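Local coordinates for protein aspartate aminotransferase (Leishmania major, PDB 4H51) that probably catalyses transfer of an amino group between L-aspartate and 2-oxoglutarate with pyridoxal 5'-phosphate as cofactor, acting as a homodimer, at residues L195-A199 against D243-A247; A96-Y101 against V257-F263; W212-S217 against L249-I255; Q225-D229 against A246-F250. All blocks are in the same frame, centred on the assembly; numbering follows the deposited sequence.

In the fold
The four contacts lie in the pyridoxal-phosphate domain, where helices 90-101, 209-221 and 245-252 pack on one face of the mixed sheet. Helix 245-252 serves three: its start and the turn before it meet residues just after strand 192-196 (contact 1), its middle packs on strand 225-230 (contact 4) and its end on helix 209-221 (contact 3). Contact 2 sets helix 90-101 against strand 258-262, the next strand after helix 245-252. Contacts 1, 2 and 4 are buried; contact 3 reaches the surface. Amides and water dominate contact 1, contact 4 is wholly apolar, contact 2 adds a direct hydrogen bond and a water bridge to apolar packing, and contact 3 an arginine at its solvent-facing side.

Contact 1: residues L195-A199 against D243-A247; sequences LHQCA and DAYAA
Just past strand 192-196 the chain meets the turn that opens helix 245-252. Leu195 and His196 are in beta conformation, and Leu195 bonds through its backbone to Phe227 and Asp229 of the adjacent strand. Gln197 then bends to helical angles (phi/psi -64/-40), with its CA 6.2 Å from the CA of Ala246. Its side chain (chi1 t, chi2 m) starts sideways and curls its amide into the turn. Gln197 NE2 donates to Asp243 O at 2.9 Å, while Gln197 OE1 accepts a nearly straight bond from Ala247 N, also 2.9 Å. A water bridges neighbouring backbone groups: it lies within hydrogen-bonding distance of Gln197 O (2.9 Å) and Asp243 O (2.8 Å) and accepts from Ala246 N at 3.0 Å. Cys198 is extended (-164/170), with chi1 p, and sets SG 3.8 Å from Asp243 CB; the Asp243 carboxylate itself turns to Ser237. Backbone NH groups in the first turn of a helix lack intrahelical acceptors, and here the glutamine and the water supply them. The amide therefore does double duty, donating to the turn and accepting from the helix, which satisfies polar backbone atoms inside a buried interface.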
loop_
_atom_site.group_PDB
_atom_site.type_symbol
_atom_site.label_atom_id
_atom_site.label_comp_id
_atom_site.label_asym_id
_atom_site.label_seq_id
_atom_site.Cartn_x
_atom_site.Cartn_y
_atom_site.Cartn_z
ATOM N N LEU B 195 0.032 -19.433 10.709
ATOM C CA LEU B 195 -1.188 -19.939 11.331
ATOM C C LEU B 195 -2.355 -18.976 11.223
ATOM O O LEU B 195 -2.212 -17.805 11.460
ATOM C CB LEU B 195 -0.908 -20.201 12.787
ATOM C CG LEU B 195 0.305 -21.123 13.075
ATOM C CD1 LEU B 195 0.448 -21.196 14.574
ATOM C CD2 LEU B 195 0.111 -22.541 12.442
ATOM N N HIS B 196 -3.544 -19.487 10.881
ATOM C CA HIS B 196 -4.740 -18.678 10.891
ATOM C C HIS B 196 -5.210 -18.582 12.301
ATOM O O HIS B 196 -5.514 -19.625 12.930
ATOM C CB HIS B 196 -5.844 -19.323 10.051
ATOM C CG HIS B 196 -5.488 -19.521 8.586
ATOM N ND1 HIS B 196 -6.209 -18.966 7.579
ATOM C CD2 HIS B 196 -4.459 -20.207 7.986
ATOM C CE1 HIS B 196 -5.672 -19.341 6.395
ATOM N NE2 HIS B 196 -4.597 -20.080 6.637
ATOM N N GLN B 197 -5.320 -17.334 12.780
ATOM C CA GLN B 197 -5.622 -17.041 14.168
ATOM C C GLN B 197 -7.022 -17.537 14.569
ATOM O O GLN B 197 -7.191 -18.099 15.654
ATOM C CB GLN B 197 -5.435 -15.535 14.427
ATOM C CG GLN B 197 -5.090 -15.180 15.855
ATOM C CD GLN B 197 -6.276 -15.206 16.810
ATOM O OE1 GLN B 197 -6.134 -15.548 17.977
ATOM N NE2 GLN B 197 -7.401 -14.768 16.344
ATOM N N CYS B 198 -7.988 -17.370 13.666
ATOM C CA CYS B 198 -9.320 -17.960 13.799
ATOM C C CYS B 198 -9.975 -17.897 12.415
ATOM O O CYS B 198 -9.471 -17.216 11.517
ATOM C CB CYS B 198 -10.143 -17.233 14.881
ATOM S SG CYS B 198 -10.705 -15.593 14.390
ATOM N N ALA B 199 -11.109 -18.554 12.242
ATOM C CA ALA B 199 -11.878 -18.487 10.980
ATOM C C ALA B 199 -11.007 -18.859 9.789
ATOM O O ALA B 199 -10.777 -18.097 8.874
ATOM C CB ALA B 199 -12.548 -17.126 10.784
ATOM N N ASP B 243 -12.446 -14.814 20.102
ATOM C CA ASP B 243 -11.732 -15.116 18.847
ATOM C C ASP B 243 -10.251 -14.880 18.945
ATOM O O ASP B 243 -9.536 -15.478 18.206
ATOM C CB ASP B 243 -12.283 -14.403 17.661
ATOM C CG ASP B 243 -13.603 -14.963 17.210
ATOM O OD1 ASP B 243 -14.101 -15.950 17.796
ATOM O OD2 ASP B 243 -14.109 -14.373 16.250
ATOM N N ALA B 244 -9.812 -14.120 19.937
ATOM C CA ALA B 244 -8.387 -13.828 20.189
ATOM C C ALA B 244 -7.663 -14.868 21.027
ATOM O O ALA B 244 -6.496 -14.686 21.391
ATOM C CB ALA B 244 -8.275 -12.462 20.861
ATOM N N TYR B 245 -8.327 -15.972 21.369
ATOM C CA TYR B 245 -7.752 -16.937 22.287
ATOM C C TYR B 245 -6.363 -17.400 21.860
ATOM O O TYR B 245 -5.434 -17.447 22.656
ATOM C CB TYR B 245 -8.685 -18.158 22.436
ATOM C CG TYR B 245 -8.169 -19.146 23.441
ATOM C CD1 TYR B 245 -8.458 -18.976 24.803
ATOM C CD2 TYR B 245 -7.371 -20.233 23.077
ATOM C CE1 TYR B 245 -7.991 -19.863 25.746
ATOM C CE2 TYR B 245 -6.893 -21.121 24.029
ATOM C CZ TYR B 245 -7.190 -20.911 25.377
ATOM O OH TYR B 245 -6.746 -21.777 26.369
ATOM N N ALA B 246 -6.200 -17.721 20.582
ATOM C CA ALA B 246 -4.966 -18.348 20.149
ATOM C C ALA B 246 -3.786 -17.396 20.312
ATOM O O ALA B 246 -2.776 -17.729 20.922
ATOM C CB ALA B 246 -5.095 -18.887 18.715
ATOM N N ALA B 247 -3.892 -16.198 19.741
ATOM C CA ALA B 247 -2.847 -15.190 19.889
ATOM C C ALA B 247 -2.597 -14.884 21.353
ATOM O O ALA B 247 -1.444 -14.735 21.764
ATOM C CB ALA B 247 -3.252 -13.894 19.155
HETATM O O HOH W 1 -8.165 -17.864 18.340
#

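Contact 2: residues A96-Y101 against V257-F263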
loop_
_atom_site.group_PDB
_atom_site.type_symbol
_atom_site.label_atom_id
_atom_site.label_comp_id
_atom_site.label_asym_id
_atom_site.label_seq_id
_atom_site.Cartn_x
_atom_site.Cartn_y
_atom_site.Cartn_z
ATOM N N ALA B 96 -5.566 -0.823 17.743
ATOM C CA ALA B 96 -5.734 -2.015 16.954
ATOM C C ALA B 96 -5.059 -3.191 17.655
ATOM O O ALA B 96 -5.645 -4.252 17.774
ATOM C CB ALA B 96 -5.156 -1.823 15.532
ATOM N N VAL B 97 -3.849 -3.012 18.167
ATOM C CA VAL B 97 -3.157 -4.159 18.769
ATOM C C VAL B 97 -3.834 -4.552 20.089
ATOM O O VAL B 97 -3.808 -5.745 20.469
ATOM C CB VAL B 97 -1.609 -3.975 18.941
ATOM C CG1 VAL B 97 -0.927 -3.742 17.565
ATOM C CG2 VAL B 97 -1.282 -2.910 19.941
ATOM N N LYS B 98 -4.445 -3.577 20.759
ATOM C CA LYS B 98 -5.226 -3.835 21.968
ATOM C C LYS B 98 -6.354 -4.810 21.745
ATOM O O LYS B 98 -6.649 -5.610 22.625
ATOM C CB LYS B 98 -5.871 -2.565 22.520
ATOM C CG LYS B 98 -5.053 -1.868 23.568
ATOM C CD LYS B 98 -5.734 -0.657 24.186
ATOM C CE LYS B 98 -4.665 0.390 24.487
ATOM N NZ LYS B 98 -5.091 1.534 25.350
ATOM N N ILE B 99 -7.025 -4.756 20.604
ATOM C CA ILE B 99 -8.174 -5.662 20.428
ATOM C C ILE B 99 -7.698 -7.098 20.309
ATOM O O ILE B 99 -8.415 -8.023 20.593
ATOM C CB ILE B 99 -9.109 -5.297 19.255
ATOM C CG1 ILE B 99 -8.519 -5.672 17.913
ATOM C CG2 ILE B 99 -9.529 -3.830 19.368
ATOM C CD1 ILE B 99 -9.556 -5.849 16.811
ATOM N N ILE B 100 -6.463 -7.275 19.857
ATOM C CA ILE B 100 -5.988 -8.626 19.705
ATOM C C ILE B 100 -5.464 -9.145 21.055
ATOM O O ILE B 100 -5.868 -10.238 21.448
ATOM C CB ILE B 100 -5.096 -8.856 18.457
ATOM C CG1 ILE B 100 -4.652 -10.310 18.410
ATOM C CG2 ILE B 100 -3.948 -7.852 18.301
ATOM C CD1 ILE B 100 -5.797 -11.191 17.880
ATOM N N TYR B 101 -4.663 -8.362 21.781
ATOM C CA TYR B 101 -4.040 -8.841 23.032
ATOM C C TYR B 101 -4.764 -8.468 24.310
ATOM O O TYR B 101 -4.467 -9.033 25.342
ATOM C CB TYR B 101 -2.585 -8.388 23.103
ATOM C CG TYR B 101 -1.752 -9.095 22.090
ATOM C CD1 TYR B 101 -1.585 -10.480 22.162
ATOM C CD2 TYR B 101 -1.203 -8.424 21.002
ATOM C CE1 TYR B 101 -0.848 -11.150 21.225
ATOM C CE2 TYR B 101 -0.468 -9.095 20.060
ATOM C CZ TYR B 101 -0.294 -10.466 20.184
ATOM O OH TYR B 101 0.437 -11.173 19.263
ATOM N N VAL B 257 5.214 -13.823 19.060
ATOM C CA VAL B 257 4.204 -13.799 18.019
ATOM C C VAL B 257 4.411 -12.625 17.064
ATOM O O VAL B 257 4.474 -11.478 17.484
ATOM C CB VAL B 257 2.828 -13.670 18.668
ATOM C CG1 VAL B 257 1.765 -13.457 17.605
ATOM C CG2 VAL B 257 2.562 -14.889 19.551
ATOM N N LEU B 258 4.512 -12.933 15.769
ATOM C CA LEU B 258 4.357 -11.983 14.719
ATOM C C LEU B 258 2.900 -12.145 14.240
ATOM O O LEU B 258 2.422 -13.285 14.050
ATOM C CB LEU B 258 5.308 -12.272 13.573
ATOM C CG LEU B 258 5.461 -11.236 12.440
ATOM C CD1 LEU B 258 6.017 -9.943 12.986
ATOM C CD2 LEU B 258 6.350 -11.753 11.281
ATOM N N LEU B 259 2.210 -11.029 14.077
ATOM C CA LEU B 259 0.766 -11.043 13.743
ATOM C C LEU B 259 0.387 -9.977 12.696
ATOM O O LEU B 259 0.747 -8.802 12.817
ATOM C CB LEU B 259 -0.110 -10.949 15.019
ATOM C CG LEU B 259 -1.626 -11.244 14.886
ATOM C CD1 LEU B 259 -2.186 -11.993 16.100
ATOM C CD2 LEU B 259 -2.321 -9.918 14.658
ATOM N N ALA B 260 -0.352 -10.446 11.668
ATOM C CA ALA B 260 -0.918 -9.666 10.565
ATOM C C ALA B 260 -2.402 -9.492 10.797
ATOM O O ALA B 260 -3.160 -10.475 10.820
ATOM C CB ALA B 260 -0.712 -10.392 9.231
ATOM N N GLN B 261 -2.839 -8.261 10.979
ATOM C CA GLN B 261 -4.223 -7.963 11.333
ATOM C C GLN B 261 -4.919 -7.186 10.230
ATOM O O GLN B 261 -4.340 -6.257 9.658
ATOM C CB GLN B 261 -4.188 -7.143 12.615
ATOM C CG GLN B 261 -5.483 -6.613 13.126
ATOM C CD GLN B 261 -5.276 -5.778 14.370
ATOM O OE1 GLN B 261 -4.541 -4.778 14.327
ATOM N NE2 GLN B 261 -5.977 -6.137 15.470
ATOM N N SER B 262 -6.188 -7.533 9.982
ATOM C CA SER B 262 -7.012 -6.843 9.009
ATOM C C SER B 262 -8.265 -6.261 9.645
ATOM O O SER B 262 -8.824 -6.871 10.524
ATOM C CB SER B 262 -7.509 -7.816 7.963
ATOM O OG SER B 262 -8.339 -7.144 7.014
ATOM N N PHE B 263 -8.694 -5.097 9.181
ATOM C CA PHE B 263 -10.011 -4.595 9.518
ATOM C C PHE B 263 -10.987 -4.613 8.325
ATOM O O PHE B 263 -12.079 -4.009 8.405
ATOM C CB PHE B 263 -9.901 -3.167 10.086
ATOM C CG PHE B 263 -9.304 -3.130 11.457
ATOM C CD1 PHE B 263 -10.119 -3.240 12.587
ATOM C CD2 PHE B 263 -7.910 -3.104 11.631
ATOM C CE1 PHE B 263 -9.560 -3.268 13.862
ATOM C CE2 PHE B 263 -7.338 -3.157 12.903
ATOM C CZ PHE B 263 -8.156 -3.217 14.026
HETATM O O HOH W 2 2.176 -9.615 17.725
#
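Gln261 stretches out from its strand with chi1 and chi2 both trans and lays its amide against the last turns of helix 90-101. Its NE2 donates to Ala96 O at 3.0 Å, nearly in line, and also lies 3.6 Å from Ile99 CG1. Ala96 O already accepts from Ile99 N within the helix (3.2 Å), so the glutamine takes up a carbonyl that is shared. Gln261 OE1 is held by Thr276 on the next strand, and the one amide thus links the helix to two strands. Apolar contacts lie along the strand on both sides of this bond. Toward its end, the edge of the Phe263 ring meets Ala96 CB (CZ to CB 3.6 Å), and Ile99 CD1 approaches Phe263 CE1 at 3.9 Å. Toward its start, Ile100 CG1 packs on Leu259 CD1 at 3.8 Å, and Tyr101 OH comes within 3.1 Å of Val257 CG1, while a water joins Tyr101 OH (2.8 Å) to Val257 O (3.0 Å). The two axes pass 10.1 Å apart at 111°, so the helix runs across the strand. Strand 258-262 lies between parallel strand 225-230 and antiparallel strand 274-280. On its other face Leu258 and Ala260 pack on helix 117-129, and Ser262 OG bonds the phosphate of the cofactor-modified lysine at position 265. Helices 90-101 and 117-129, on opposite faces, give the domain its helix-sheet-helix layering.

Contact 3: residues W212-S217 against L249-I255; sequences WNEIAS and LFARRGI
Arg253, the first residue to leave helical angles after helix 245-252, reaches back (chi1 m, chi2 t, chi3 p) to helix 209-221. Its NH2 donates to Ser217 OG at 2.8 Å and its NH1 to the same OG at 3.1 Å; NH1 also makes weak bonds to Asn213 OD1 (2.8 Å) and Asn213 O (3.0 Å). Gly254, at phi/psi 89/16, is the C-prime residue of a Schellman motif, with Ile255 N bonded to Phe250 O (3.1 Å) and Gly254 N to Ala251 O (3.0 Å). Further in, the register pairs Ala216 with Phe250, their CA atoms 6.1 Å apart. Ala216 CB sits over the Phe250 ring face, 4.0 Å from its centroid, as a CH-pi contact, and lies 3.9 Å from Ile255 CD1. Ile215 CG2 touches the ring edge at Phe250 CZ (3.9 Å), and Trp212 CB meets Leu249 CD2 at 4.0 Å. The chemistry is graded: a charged guanidinium spans neutral acceptors on the partly exposed side, while alanine, aliphatic and aromatic side chains close the buried side.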
loop_
_atom_site.group_PDB
_atom_site.type_symbol
_atom_site.label_atom_id
_atom_site.label_comp_id
_atom_site.label_asym_id
_atom_site.label_seq_id
_atom_site.Cartn_x
_atom_site.Cartn_y
_atom_site.Cartn_z
ATOM N N TRP B 212 -5.005 -25.777 20.289
ATOM C CA TRP B 212 -4.118 -24.612 20.314
ATOM C C TRP B 212 -3.069 -24.698 21.378
ATOM O O TRP B 212 -1.940 -24.294 21.137
ATOM C CB TRP B 212 -4.846 -23.306 20.505
ATOM C CG TRP B 212 -5.478 -22.749 19.261
ATOM C CD1 TRP B 212 -6.809 -22.414 19.084
ATOM C CD2 TRP B 212 -4.828 -22.388 18.018
ATOM N NE1 TRP B 212 -7.011 -21.896 17.837
ATOM C CE2 TRP B 212 -5.857 -21.877 17.145
ATOM C CE3 TRP B 212 -3.525 -22.434 17.560
ATOM C CZ2 TRP B 212 -5.572 -21.421 15.868
ATOM C CZ3 TRP B 212 -3.261 -21.999 16.272
ATOM C CH2 TRP B 212 -4.246 -21.478 15.468
ATOM N N ASN B 213 -3.438 -25.138 22.590
ATOM C CA ASN B 213 -2.438 -25.274 23.647
ATOM C C ASN B 213 -1.347 -26.278 23.248
ATOM O O ASN B 213 -0.128 -26.033 23.486
ATOM C CB ASN B 213 -3.112 -25.678 24.971
ATOM C CG ASN B 213 -2.203 -25.476 26.195
ATOM O OD1 ASN B 213 -1.616 -24.411 26.390
ATOM N ND2 ASN B 213 -2.141 -26.481 27.058
ATOM N N GLU B 214 -1.739 -27.387 22.621
ATOM C CA GLU B 214 -0.739 -28.383 22.173
ATOM C C GLU B 214 0.139 -27.806 21.066
ATOM O O GLU B 214 1.332 -28.031 21.067
ATOM C CB GLU B 214 -1.378 -29.643 21.659
ATOM C CG GLU B 214 -2.001 -30.506 22.742
ATOM C CD GLU B 214 -2.350 -31.910 22.223
ATOM O OE1 GLU B 214 -1.493 -32.578 21.594
ATOM O OE2 GLU B 214 -3.505 -32.344 22.418
ATOM N N ILE B 215 -0.450 -27.000 20.175
ATOM C CA ILE B 215 0.340 -26.400 19.089
ATOM C C ILE B 215 1.351 -25.416 19.671
ATOM O O ILE B 215 2.503 -25.363 19.226
ATOM C CB ILE B 215 -0.542 -25.667 18.086
ATOM C CG1 ILE B 215 -1.446 -26.643 17.341
ATOM C CG2 ILE B 215 0.335 -24.932 17.039
ATOM C CD1 ILE B 215 -2.640 -25.960 16.712
ATOM N N ALA B 216 0.939 -24.636 20.672
ATOM C CA ALA B 216 1.893 -23.727 21.343
ATOM C C ALA B 216 3.067 -24.499 21.937
ATOM O O ALA B 216 4.202 -24.075 21.782
ATOM C CB ALA B 216 1.228 -22.873 22.402
ATOM N N SER B 217 2.808 -25.585 22.646
ATOM C CA SER B 217 3.887 -26.382 23.225
ATOM C C SER B 217 4.900 -26.869 22.175
ATOM O O SER B 217 6.105 -26.863 22.416
ATOM C CB SER B 217 3.321 -27.609 23.940
ATOM O OG SER B 217 2.551 -27.199 25.022
ATOM N N LEU B 249 -3.131 -16.779 24.058
ATOM C CA LEU B 249 -2.454 -17.959 24.657
ATOM C C LEU B 249 -1.008 -18.039 24.277
ATOM O O LEU B 249 -0.158 -18.280 25.131
ATOM C CB LEU B 249 -3.112 -19.262 24.184
ATOM C CG LEU B 249 -2.490 -20.623 24.569
ATOM C CD1 LEU B 249 -2.594 -20.959 26.056
ATOM C CD2 LEU B 249 -3.185 -21.677 23.722
ATOM N N PHE B 250 -0.698 -17.866 22.979
ATOM C CA PHE B 250 0.697 -17.910 22.553
ATOM C C PHE B 250 1.526 -16.813 23.249
ATOM O O PHE B 250 2.667 -17.048 23.642
ATOM C CB PHE B 250 0.820 -17.848 21.014
ATOM C CG PHE B 250 0.490 -19.150 20.287
ATOM C CD1 PHE B 250 -0.600 -19.937 20.634
ATOM C CD2 PHE B 250 1.232 -19.550 19.198
ATOM C CE1 PHE B 250 -0.919 -21.076 19.946
ATOM C CE2 PHE B 250 0.931 -20.719 18.503
ATOM C CZ PHE B 250 -0.144 -21.490 18.894
ATOM N N ALA B 251 0.967 -15.609 23.366
ATOM C CA ALA B 251 1.659 -14.512 24.060
ATOM C C ALA B 251 1.917 -14.931 25.485
ATOM O O ALA B 251 3.022 -14.803 25.966
ATOM C CB ALA B 251 0.811 -13.234 24.060
ATOM N N ARG B 252 0.865 -15.387 26.172
ATOM C CA ARG B 252 0.956 -15.737 27.587
ATOM C C ARG B 252 2.006 -16.805 27.793
ATOM O O ARG B 252 2.693 -16.783 28.828
ATOM C CB ARG B 252 -0.367 -16.218 28.177
ATOM N N ARG B 253 2.177 -17.707 26.802
ATOM C CA ARG B 253 3.160 -18.773 26.945
ATOM C C ARG B 253 4.561 -18.451 26.395
ATOM O O ARG B 253 5.397 -19.344 26.326
ATOM C CB ARG B 253 2.622 -20.086 26.369
ATOM C CG ARG B 253 1.516 -20.612 27.290
ATOM C CD ARG B 253 1.098 -22.002 26.985
ATOM N NE ARG B 253 2.243 -22.918 27.021
ATOM C CZ ARG B 253 2.231 -24.095 26.418
ATOM N NH1 ARG B 253 1.135 -24.485 25.743
ATOM N NH2 ARG B 253 3.308 -24.854 26.434
ATOM N N GLY B 254 4.810 -17.187 26.071
ATOM C CA GLY B 254 6.181 -16.705 25.817
ATOM C C GLY B 254 6.646 -16.825 24.367
ATOM O O GLY B 254 7.838 -16.731 24.088
ATOM N N ILE B 255 5.722 -17.025 23.445
ATOM C CA ILE B 255 6.044 -17.118 22.014
ATOM C C ILE B 255 6.190 -15.692 21.489
ATOM O O ILE B 255 5.352 -14.812 21.824
ATOM C CB ILE B 255 4.944 -17.898 21.256
ATOM C CG1 ILE B 255 4.979 -19.357 21.733
ATOM C CG2 ILE B 255 5.101 -17.800 19.702
ATOM C CD1 ILE B 255 3.906 -20.280 21.202
#

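Contact 4: residues Q225-D229 against A246-F250; sequences QVFFD and AARLF
Strand 225-230 and helix 245-252 run nearly antiparallel, their short axes crossing at -157° and 10.6 Å apart. Alternation along the strand turns Val226 (chi1 t) and Phe228 (chi1 -83°, chi2 -66°) toward the helix. Phe250 (chi1 -77°, chi2 43°) lays its ring against both. The Phe228 edge meets the Phe250 face in an edge-to-face pair, with centroids 4.9 Å apart, planes at 64° and Phe228 CE2 3.6 Å from Phe250 CD2. Val226 CG2 fits the Phe250 edge at CE2, 3.9 Å away; Ala216 of helix 209-221 takes the opposite ring face. The small Ala246 and Ala247 let Phe228 approach: its CE2 is 3.8 Å from Ala247 CA and its CZ 4.1 Å from Ala246 CB. Out of the helix's reach, Asp229 bonds His150 and lies close to N1 of the cofactor at position 265, consistent with the aspartate that pairs with the pyridine nitrogen in class I aminotransferases. This is the packing of a beta-alpha-beta crossover, whose next strand, 258-262, lies parallel beside 225-230.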
loop_
_atom_site.group_PDB
_atom_site.type_symbol
_atom_site.label_atom_id
_atom_site.label_comp_id
_atom_site.label_asym_id
_atom_site.label_seq_id
_atom_site.Cartn_x
_atom_site.Cartn_y
_atom_site.Cartn_z
ATOM N N GLN B 225 9.294 -19.995 14.604
ATOM C CA GLN B 225 8.642 -18.679 14.546
ATOM C C GLN B 225 7.184 -18.844 14.193
ATOM O O GLN B 225 6.827 -19.446 13.138
ATOM C CB GLN B 225 9.291 -17.785 13.500
ATOM C CG GLN B 225 8.624 -16.413 13.333
ATOM C CD GLN B 225 8.834 -15.500 14.522
ATOM O OE1 GLN B 225 9.971 -15.340 15.017
ATOM N NE2 GLN B 225 7.734 -14.910 15.032
ATOM N N VAL B 226 6.335 -18.264 15.027
ATOM C CA VAL B 226 4.881 -18.199 14.711
ATOM C C VAL B 226 4.525 -16.867 14.048
ATOM O O VAL B 226 4.811 -15.787 14.582
ATOM C CB VAL B 226 4.021 -18.418 15.980
ATOM C CG1 VAL B 226 2.551 -18.187 15.711
ATOM C CG2 VAL B 226 4.229 -19.832 16.569
ATOM N N PHE B 227 3.824 -16.949 12.928
ATOM C CA PHE B 227 3.248 -15.794 12.220
ATOM C C PHE B 227 1.738 -16.009 12.079
ATOM O O PHE B 227 1.288 -16.781 11.260
ATOM C CB PHE B 227 3.917 -15.648 10.848
ATOM C CG PHE B 227 3.632 -14.371 10.108
ATOM C CD1 PHE B 227 2.921 -13.349 10.653
ATOM C CD2 PHE B 227 4.157 -14.205 8.823
ATOM C CE1 PHE B 227 2.695 -12.159 9.975
ATOM C CE2 PHE B 227 3.959 -13.034 8.128
ATOM C CZ PHE B 227 3.224 -11.993 8.700
ATOM N N PHE B 228 0.958 -15.320 12.896
ATOM C CA PHE B 228 -0.498 -15.384 12.842
ATOM C C PHE B 228 -1.032 -14.474 11.756
ATOM O O PHE B 228 -0.629 -13.315 11.630
ATOM C CB PHE B 228 -1.139 -14.996 14.186
ATOM C CG PHE B 228 -1.205 -16.109 15.194
ATOM C CD1 PHE B 228 -2.005 -17.229 14.955
ATOM C CD2 PHE B 228 -0.545 -16.019 16.420
ATOM C CE1 PHE B 228 -2.097 -18.235 15.910
ATOM C CE2 PHE B 228 -0.619 -17.012 17.350
ATOM C CZ PHE B 228 -1.386 -18.157 17.073
ATOM N N ASP B 229 -1.949 -15.005 10.964
ATOM C CA ASP B 229 -2.708 -14.227 10.010
ATOM C C ASP B 229 -4.077 -14.084 10.671
ATOM O O ASP B 229 -4.783 -15.096 10.872
ATOM C CB ASP B 229 -2.822 -14.969 8.674
ATOM C CG ASP B 229 -3.478 -14.141 7.579
ATOM O OD1 ASP B 229 -4.191 -13.167 7.938
ATOM O OD2 ASP B 229 -3.304 -14.469 6.371
ATOM N N ALA B 246 -6.200 -17.721 20.582
ATOM C CA ALA B 246 -4.966 -18.348 20.149
ATOM C C ALA B 246 -3.786 -17.396 20.312
ATOM O O ALA B 246 -2.776 -17.729 20.922
ATOM C CB ALA B 246 -5.095 -18.887 18.715
ATOM N N ALA B 247 -3.892 -16.198 19.741
ATOM C CA ALA B 247 -2.847 -15.190 19.889
ATOM C C ALA B 247 -2.597 -14.884 21.353
ATOM O O ALA B 247 -1.444 -14.735 21.764
ATOM C CB ALA B 247 -3.252 -13.894 19.155
ATOM N N ARG B 248 -3.655 -14.756 22.165
ATOM C CA ARG B 248 -3.454 -14.426 23.603
ATOM C C ARG B 248 -2.786 -15.538 24.382
ATOM O O ARG B 248 -1.934 -15.274 25.238
ATOM C CB ARG B 248 -4.755 -13.983 24.327
ATOM C CG ARG B 248 -5.334 -12.711 23.767
ATOM C CD ARG B 248 -6.620 -12.298 24.419
ATOM N NE ARG B 248 -7.157 -11.094 23.753
ATOM C CZ ARG B 248 -8.334 -10.575 24.038
ATOM N NH1 ARG B 248 -9.067 -11.109 24.994
ATOM N NH2 ARG B 248 -8.747 -9.507 23.386
ATOM N N LEU B 249 -3.131 -16.779 24.058
ATOM C CA LEU B 249 -2.454 -17.959 24.657
ATOM C C LEU B 249 -1.008 -18.039 24.277
ATOM O O LEU B 249 -0.158 -18.280 25.131
ATOM C CB LEU B 249 -3.112 -19.262 24.184
ATOM C CG LEU B 249 -2.490 -20.623 24.569
ATOM C CD1 LEU B 249 -2.594 -20.959 26.056
ATOM C CD2 LEU B 249 -3.185 -21.677 23.722
ATOM N N PHE B 250 -0.698 -17.866 22.979
ATOM C CA PHE B 250 0.697 -17.910 22.553
ATOM C C PHE B 250 1.526 -16.813 23.249
ATOM O O PHE B 250 2.667 -17.048 23.642
ATOM C CB PHE B 250 0.820 -17.848 21.014
ATOM C CG PHE B 250 0.490 -19.150 20.287
ATOM C CD1 PHE B 250 -0.600 -19.937 20.634
ATOM C CD2 PHE B 250 1.232 -19.550 19.198
ATOM C CE1 PHE B 250 -0.919 -21.076 19.946
ATOM C CE2 PHE B 250 0.931 -20.719 18.503
ATOM C CZ PHE B 250 -0.144 -21.490 18.894
#